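Side-chain contacts in inactive Zymogen C11 Protease (Parabacteroides distasonis, PDB 6MZO), which probably cleaves proteins as a clostripain-like cysteine peptidase of family C11 once activated, and is captured here as an inactive zymogen: residues V29-N32 and L33-I36; F193-Q196 and T197-G200. One frame throughout, in Å; residues are numbered along the deposited sequence.

Interaction 1. Residues V29-N32 and L33-I36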
loop_
_atom_site.group_PDB
_atom_site.type_symbol
_atom_site.label_atom_id
_atom_site.label_comp_id
_atom_site.label_asym_id
_atom_site.label_seq_id
_atom_site.Cartn_x
_atom_site.Cartn_y
_atom_site.Cartn_z
ATOM N N VAL A 29 -1.881 -2.084 -16.679
ATOM C CA VAL A 29 -0.716 -1.218 -16.663
ATOM C C VAL A 29 -0.884 -0.204 -17.772
ATOM O O VAL A 29 -0.679 0.986 -17.564
ATOM C CB VAL A 29 0.622 -1.990 -16.882
ATOM C CG1 VAL A 29 1.771 -1.003 -16.983
ATOM C CG2 VAL A 29 0.889 -2.946 -15.705
ATOM N N SER A 30 -1.249 -0.679 -18.950
ATOM C CA SER A 30 -1.503 0.271 -20.062
ATOM C C SER A 30 -2.577 1.315 -19.758
ATOM O O SER A 30 -2.413 2.519 -20.101
ATOM C CB SER A 30 -1.922 -0.478 -21.350
ATOM O OG SER A 30 -0.962 -1.446 -21.718
ATOM N N GLN A 31 -3.687 0.902 -19.144
ATOM C CA GLN A 31 -4.729 1.876 -18.748
ATOM C C GLN A 31 -4.215 2.890 -17.760
ATOM O O GLN A 31 -4.512 4.082 -17.877
ATOM C CB GLN A 31 -5.928 1.155 -18.115
ATOM C CG GLN A 31 -7.070 2.043 -17.721
ATOM C CD GLN A 31 -8.262 1.224 -17.190
ATOM O OE1 GLN A 31 -8.393 0.026 -17.479
ATOM N NE2 GLN A 31 -9.120 1.869 -16.404
ATOM N N ASN A 32 -3.419 2.427 -16.787
ATOM C CA ASN A 32 -2.842 3.372 -15.822
ATOM C C ASN A 32 -1.856 4.305 -16.467
ATOM O O ASN A 32 -1.791 5.479 -16.075
ATOM C CB ASN A 32 -2.165 2.624 -14.679
ATOM C CG ASN A 32 -3.183 2.153 -13.689
ATOM O OD1 ASN A 32 -4.110 2.903 -13.352
ATOM N ND2 ASN A 32 -3.093 0.905 -13.298
ATOM N N LEU A 33 -1.077 3.816 -17.405
ATOM C CA LEU A 33 -0.128 4.741 -18.106
ATOM C C LEU A 33 -0.910 5.841 -18.857
ATOM O O LEU A 33 -0.546 7.011 -18.864
ATOM C CB LEU A 33 0.761 3.974 -19.085
ATOM C CG LEU A 33 1.912 3.324 -18.288
ATOM C CD1 LEU A 33 2.570 2.280 -19.182
ATOM C CD2 LEU A 33 2.913 4.408 -17.916
ATOM N N ARG A 34 -2.036 5.471 -19.455
ATOM C CA ARG A 34 -2.897 6.457 -20.084
ATOM C C ARG A 34 -3.386 7.506 -19.052
ATOM O O ARG A 34 -3.402 8.734 -19.336
ATOM C CB ARG A 34 -4.097 5.726 -20.779
ATOM C CG ARG A 34 -5.087 6.690 -21.454
ATOM C CD ARG A 34 -6.253 7.083 -20.561
ATOM N NE ARG A 34 -7.235 6.012 -20.490
ATOM C CZ ARG A 34 -7.903 5.613 -19.414
ATOM N NH1 ARG A 34 -8.795 4.614 -19.554
ATOM N NH2 ARG A 34 -7.717 6.203 -18.226
ATOM N N ALA A 35 -3.816 7.046 -17.860
ATOM C CA ALA A 35 -4.305 7.958 -16.845
ATOM C C ALA A 35 -3.162 8.902 -16.363
ATOM O O ALA A 35 -3.412 10.082 -16.129
ATOM C CB ALA A 35 -4.886 7.160 -15.648
ATOM N N ILE A 36 -1.967 8.351 -16.203
ATOM C CA ILE A 36 -0.817 9.147 -15.759
ATOM C C ILE A 36 -0.525 10.197 -16.790
ATOM O O ILE A 36 -0.279 11.384 -16.417
ATOM C CB ILE A 36 0.434 8.237 -15.558
ATOM C CG1 ILE A 36 0.215 7.381 -14.303
ATOM C CG2 ILE A 36 1.765 9.072 -15.490
ATOM C CD1 ILE A 36 1.136 6.122 -14.269
#
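Val29 and Leu33, four residues and about one turn apart, illustrate how residues at this spacing bring side chains together on one side of a helix. Their side chains lie alongside each other and point the same way, CG1 of Val29 reaching CD1 of Leu33 at 4.0 Å. Leu33 CG also rests 3.6 Å from the carbonyl oxygen Val29 O, which accepts the N-H of Leu33 at 2.9 Å. The same i to i+4 bonding repeats from Arg34 to Ser30, from Ala35 to Gln31 and from Ile36 to Asn32. In the last of these pairs the acceptor also receives a hydrocarbon neighbour: with CG1 beside the backbone N (chi1 -72°), Ile36 brings that carbon to 3.3 Å from Asn32 O.

The polar pair is built differently. Gln31 runs out extended, and Arg34 starts with CG anti to N (chi1 179°) before bending at its next two bonds, which turns the guanidinium back over the preceding turn. Gln31 CG then sits over a guanidinium face, 3.6 Å from Arg34 NH1. Amide and guanidinium planes are 44° apart, so the contact is methylene against a flat cation rather than a stack. Both Arg34, which is exposed, and Gln31 touch a crystal neighbour, which may influence their pose.

Two polar ends find partners beyond this turn: Ser30 OG bonds Lys56 NZ, and the buried Asn32 has its ND2 satisfied by Asn191 O. Val29 and Ile36 pack on both strands 14-19 and 49-54, and Leu33 on 49-54. The arrangement is that of an amphipathic crossover helix, the connecting helix 26-43 of a beta-alpha-beta unit.

Interaction 2. Residues F193-Q196 and T197-G200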
loop_
_atom_site.group_PDB
_atom_site.type_symbol
_atom_site.label_atom_id
_atom_site.label_comp_id
_atom_site.label_asym_id
_atom_site.label_seq_id
_atom_site.Cartn_x
_atom_site.Cartn_y
_atom_site.Cartn_z
ATOM N N PHE A 193 -5.337 3.404 -8.604
ATOM C CA PHE A 193 -5.525 4.803 -8.232
ATOM C C PHE A 193 -5.912 5.680 -9.436
ATOM O O PHE A 193 -5.643 5.343 -10.608
ATOM C CB PHE A 193 -4.266 5.393 -7.565
ATOM C CG PHE A 193 -4.182 5.148 -6.112
ATOM C CD1 PHE A 193 -4.112 3.868 -5.627
ATOM C CD2 PHE A 193 -4.188 6.249 -5.223
ATOM C CE1 PHE A 193 -4.003 3.654 -4.198
ATOM C CE2 PHE A 193 -4.113 6.050 -3.845
ATOM C CZ PHE A 193 -3.986 4.757 -3.338
ATOM N N PRO A 194 -6.558 6.825 -9.161
ATOM C CA PRO A 194 -6.988 7.717 -10.258
ATOM C C PRO A 194 -5.834 8.629 -10.639
ATOM O O PRO A 194 -5.770 9.814 -10.255
ATOM C CB PRO A 194 -8.158 8.483 -9.625
ATOM C CG PRO A 194 -7.761 8.602 -8.137
ATOM C CD PRO A 194 -7.188 7.166 -7.861
ATOM N N TYR A 195 -4.867 8.037 -11.337
ATOM C CA TYR A 195 -3.657 8.810 -11.625
ATOM C C TYR A 195 -4.035 10.054 -12.357
ATOM O O TYR A 195 -3.329 11.084 -12.265
ATOM C CB TYR A 195 -2.615 7.973 -12.451
ATOM C CG TYR A 195 -2.081 6.854 -11.574
ATOM C CD1 TYR A 195 -1.166 7.156 -10.568
ATOM C CD2 TYR A 195 -2.596 5.577 -11.643
ATOM C CE1 TYR A 195 -0.695 6.160 -9.686
ATOM C CE2 TYR A 195 -2.144 4.553 -10.760
ATOM C CZ TYR A 195 -1.203 4.886 -9.770
ATOM O OH TYR A 195 -0.802 3.937 -8.896
ATOM N N GLN A 196 -5.148 10.031 -13.116
ATOM C CA GLN A 196 -5.430 11.233 -13.919
ATOM C C GLN A 196 -5.816 12.462 -13.080
ATOM O O GLN A 196 -5.865 13.586 -13.650
ATOM C CB GLN A 196 -6.555 10.898 -14.918
ATOM C CG GLN A 196 -7.954 10.723 -14.262
ATOM C CD GLN A 196 -8.194 9.401 -13.547
ATOM O OE1 GLN A 196 -7.376 8.470 -13.510
ATOM N NE2 GLN A 196 -9.407 9.301 -12.961
ATOM N N THR A 197 -5.982 12.293 -11.768
ATOM C CA THR A 197 -6.332 13.436 -10.940
ATOM C C THR A 197 -5.300 13.695 -9.844
ATOM O O THR A 197 -5.429 14.706 -9.134
ATOM C CB THR A 197 -7.724 13.295 -10.225
ATOM O OG1 THR A 197 -7.765 12.152 -9.351
ATOM C CG2 THR A 197 -8.847 13.212 -11.225
ATOM N N ILE A 198 -4.342 12.807 -9.615
ATOM C CA ILE A 198 -3.423 12.991 -8.453
ATOM C C ILE A 198 -1.980 13.412 -8.814
ATOM O O ILE A 198 -1.101 13.481 -7.919
ATOM C CB ILE A 198 -3.277 11.736 -7.593
ATOM C CG1 ILE A 198 -2.879 10.536 -8.453
ATOM C CG2 ILE A 198 -4.733 11.441 -6.964
ATOM C CD1 ILE A 198 -2.372 9.288 -7.544
ATOM N N MET A 199 -1.718 13.541 -10.124
ATOM C CA MET A 199 -0.284 13.741 -10.468
ATOM C C MET A 199 0.254 15.049 -9.857
ATOM O O MET A 199 1.371 15.024 -9.217
ATOM C CB MET A 199 -0.072 13.758 -12.005
ATOM C CG MET A 199 -0.493 12.407 -12.680
ATOM S SD MET A 199 0.249 10.955 -11.943
ATOM C CE MET A 199 2.025 11.379 -12.117
ATOM N N GLY A 200 -0.423 16.162 -10.058
ATOM C CA GLY A 200 0.061 17.395 -9.402
ATOM C C GLY A 200 0.223 17.265 -7.872
ATOM O O GLY A 200 1.210 17.838 -7.303
HETATM O O HOH W 1 -3.435 14.462 -12.260
#
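Ile198 reaches back over Pro194 and Tyr195, and its side chain can be followed atom by atom. CB lies 4.1 Å from the carbonyl oxygen Pro194 O. At this carbon the chain divides. CG1 sits between the backbone N and the carbonyl carbon (chi1 53°), a placement that directs it to the preceding turn, 3.5 Å from Pro194 O and beside the CA of Tyr195. The other branch, CG2, extends to the proline ring, meeting Pro194 CG at 4.3 Å. From CG1 the terminal CD1 reaches two aromatic rings: it approaches the Tyr195 ring obliquely, 3.9 Å from Tyr195 CD1, and the Phe193 ring likewise, 4.2 Å from Phe193 CD2. Cut back to an alanine, this position would lose CG1, CG2 and CD1, which would probably open a gap beside Pro194 and the two rings and leave the Tyr195 ring without its methyl neighbour.

Pro194 O is also the polar focus of the turn. The N-H of Thr197 bonds it at 2.9 Å and almost straight (169°), although the donor stands 45° out of the carbonyl plane; Ile198 N makes weak bonds both to it and to Tyr195 O. One residue further on, Met199 curls back: its CG lies 3.2 Å from Tyr195 O, and its SD stands at the edge of the Tyr195 ring, near the ring plane. Phe193 CB covers part of one face of that ring, and Tyr195 OH is held by Asp161, which also receives the Phe193 N-H. A water accepts the Met199 N-H and donates weakly to Gln196 O, bridging backbone groups three residues apart. The whole is a loop-to-helix transition in which an inverse gamma turn centred on Pro194 leads into the loosely bonded first turn of helix 195-203.

How the interactions relate
The two interactions come in series along the chain, yet their centres lie only 10 Å apart. Interaction 1 belongs to helix 26-43, between strands 14-19 and 49-54; interaction 2 opens helix 195-203, which follows strand 178-183 of the same nine-stranded mixed sheet. The helices meet directly: Ile36 CG1 packs 3.4 Å from Tyr195 CB, and Gln196 CB sits 3.5 Å from Ala35 O, while Asn32 also touches the Tyr195 ring. Residues in these two local contacts thus also form part of the interface between distant parts of the sequence. Together they join two helices of the alpha/beta core, consistent with the caspase-like fold of clan CD peptidases.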